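Side-chain contact in exopolyphosphatase (Cytophaga hutchinsonii, PDB 3MDQ), which probably hydrolyses inorganic polyphosphate, releasing phosphate, as an exopolyphosphatase of the Ppx/GppA family with an actin-like ATPase fold: residues S36-G41 with L59-K64. Residues are numbered along the deposited sequence; the frame is centred on the assembly and turned at random. Where two conformers were deposited one is given.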
loop_
_atom_site.group_PDB
_atom_site.type_symbol
_atom_site.label_atom_id
_atom_site.label_comp_id
_atom_site.label_asym_id
_atom_site.label_seq_id
_atom_site.Cartn_x
_atom_site.Cartn_y
_atom_site.Cartn_z
ATOM N N SER A 36 4.290 0.417 -12.036
ATOM C CA SER A 36 5.576 -0.043 -12.518
ATOM C C SER A 36 6.356 -0.560 -11.337
ATOM O O SER A 36 6.460 0.125 -10.302
ATOM C CB SER A 36 6.275 1.155 -13.171
ATOM O OG SER A 36 7.623 0.870 -13.539
ATOM N N ALA A 37 6.887 -1.778 -11.459
ATOM C CA ALA A 37 7.679 -2.374 -10.396
ATOM C C ALA A 37 9.086 -1.749 -10.430
ATOM O O ALA A 37 9.737 -1.688 -11.498
ATOM C CB ALA A 37 7.738 -3.915 -10.566
ATOM N N VAL A 38 9.481 -1.158 -9.315
ATOM C CA VAL A 38 10.734 -0.451 -9.197
ATOM C C VAL A 38 11.660 -1.101 -8.187
ATOM O O VAL A 38 12.871 -1.124 -8.388
ATOM C CB VAL A 38 10.489 1.035 -8.792
ATOM C CG1 VAL A 38 11.803 1.744 -8.409
ATOM C CG2 VAL A 38 9.804 1.781 -9.978
ATOM N N GLY A 39 11.145 -1.630 -7.086
ATOM C CA GLY A 39 12.038 -2.240 -6.117
ATOM C C GLY A 39 13.019 -1.267 -5.527
ATOM O O GLY A 39 14.198 -1.545 -5.466
ATOM N N LEU A 40 12.504 -0.155 -5.032
ATOM C CA LEU A 40 13.306 0.887 -4.412
ATOM C C LEU A 40 13.986 0.365 -3.151
ATOM O O LEU A 40 15.045 0.847 -2.729
ATOM C CB LEU A 40 12.409 2.113 -4.134
ATOM C CG LEU A 40 13.042 3.462 -4.091
ATOM C CD1 LEU A 40 13.878 3.759 -5.360
ATOM C CD2 LEU A 40 11.929 4.477 -3.819
ATOM N N GLY A 41 13.362 -0.605 -2.496
ATOM C CA GLY A 41 13.895 -1.118 -1.225
ATOM C C GLY A 41 14.929 -2.223 -1.395
ATOM O O GLY A 41 15.763 -2.470 -0.514
ATOM N N LEU A 59 14.390 6.181 -11.768
ATOM C CA LEU A 59 14.488 7.188 -12.820
ATOM C C LEU A 59 13.913 6.697 -14.138
ATOM O O LEU A 59 13.233 7.441 -14.841
ATOM C CB LEU A 59 15.918 7.698 -13.035
ATOM C CG LEU A 59 16.342 8.898 -12.208
ATOM C CD1 LEU A 59 15.636 10.125 -12.714
ATOM C CD2 LEU A 59 16.064 8.705 -10.748
ATOM N N ASP A 60 14.179 5.447 -14.484
ATOM C CA ASP A 60 13.599 4.867 -15.702
ATOM C C ASP A 60 12.086 4.991 -15.651
ATOM O O ASP A 60 11.442 5.481 -16.570
ATOM C CB ASP A 60 13.991 3.398 -15.815
ATOM C CG ASP A 60 13.405 2.727 -17.051
ATOM O OD1 ASP A 60 13.625 3.253 -18.162
ATOM O OD2 ASP A 60 12.756 1.676 -16.915
ATOM N N THR A 61 11.504 4.577 -14.543
ATOM C CA THR A 61 10.063 4.604 -14.406
ATOM C C THR A 61 9.531 6.035 -14.427
ATOM O O THR A 61 8.520 6.305 -15.070
ATOM C CB THR A 61 9.632 3.895 -13.115
ATOM O OG1 THR A 61 9.853 2.485 -13.283
ATOM C CG2 THR A 61 8.144 4.116 -12.793
ATOM N N LEU A 62 10.225 6.935 -13.743
ATOM C CA LEU A 62 9.773 8.318 -13.716
ATOM C C LEU A 62 9.865 9.014 -15.092
ATOM O O LEU A 62 9.014 9.856 -15.416
ATOM C CB LEU A 62 10.442 9.104 -12.577
ATOM C CG LEU A 62 9.967 8.621 -11.181
ATOM C CD1 LEU A 62 10.837 9.198 -10.107
ATOM C CD2 LEU A 62 8.505 8.920 -10.909
ATOM N N LYS A 63 10.857 8.637 -15.917
ATOM C CA LYS A 63 10.948 9.151 -17.270
ATOM C C LYS A 63 9.734 8.688 -18.065
ATOM O O LYS A 63 9.126 9.465 -18.799
ATOM C CB LYS A 63 12.252 8.725 -17.935
ATOM C CG LYS A 63 13.498 9.444 -17.389
ATOM C CD LYS A 63 14.794 9.018 -18.056
ATOM C CE LYS A 63 14.952 9.590 -19.481
ATOM N NZ LYS A 63 15.064 11.102 -19.493
ATOM N N LYS A 64 9.348 7.422 -17.905
ATOM C CA LYS A 64 8.144 6.932 -18.544
ATOM C C LYS A 64 6.863 7.600 -18.048
ATOM O O LYS A 64 5.985 7.947 -18.840
ATOM C CB LYS A 64 8.066 5.418 -18.414
ATOM C CG LYS A 64 9.156 4.722 -19.232
ATOM C CD LYS A 64 9.201 3.217 -18.960
ATOM C CE LYS A 64 10.362 2.577 -19.722
ATOM N NZ LYS A 64 10.608 1.182 -19.301
#
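With chi1 of S36 at 173°, OG lies anti to the backbone nitrogen; in T61, chi1 of -71° sets OG1 beside the nitrogen of its own residue and anti to the carbonyl carbon. The two hydroxyls thereby come within 2.8 Å, S36 OG to T61 OG1. S36 OG donates this hydrogen bond, the sole one across the contact. In both residues the bond from CA to CB is directed at the opposite segment, although the backbones stay 6.7 Å apart between the CA atoms of S36 and T61. The other branch of T61 packs alongside the serine: CG2 lies 3.5 Å from S36 CB, so a small apolar touch backs the polar one. V38, just past the end of strand 27-37, closes in on the same threonine, its CG2 methyl 3.4 Å from T61 OG1 and 3.8 Å from T61 CB. T61 thus presents its hydroxyl to a serine and a methyl group together. The contact joins the end of edge strand 27-37 of the five-stranded sheet, and the loop after it, to helix 52-71, with F16 of the adjacent strand 15-24 touching both V38 and T61. One turn earlier on the helix, R57 extends the link, its guanidinium bonding the carbonyls of V38 and G39. Chemically, the contact is consistent with a buried threonine hydroxyl that accepts one good bond, from S36, and offers its own proton only weakly, to R57 O.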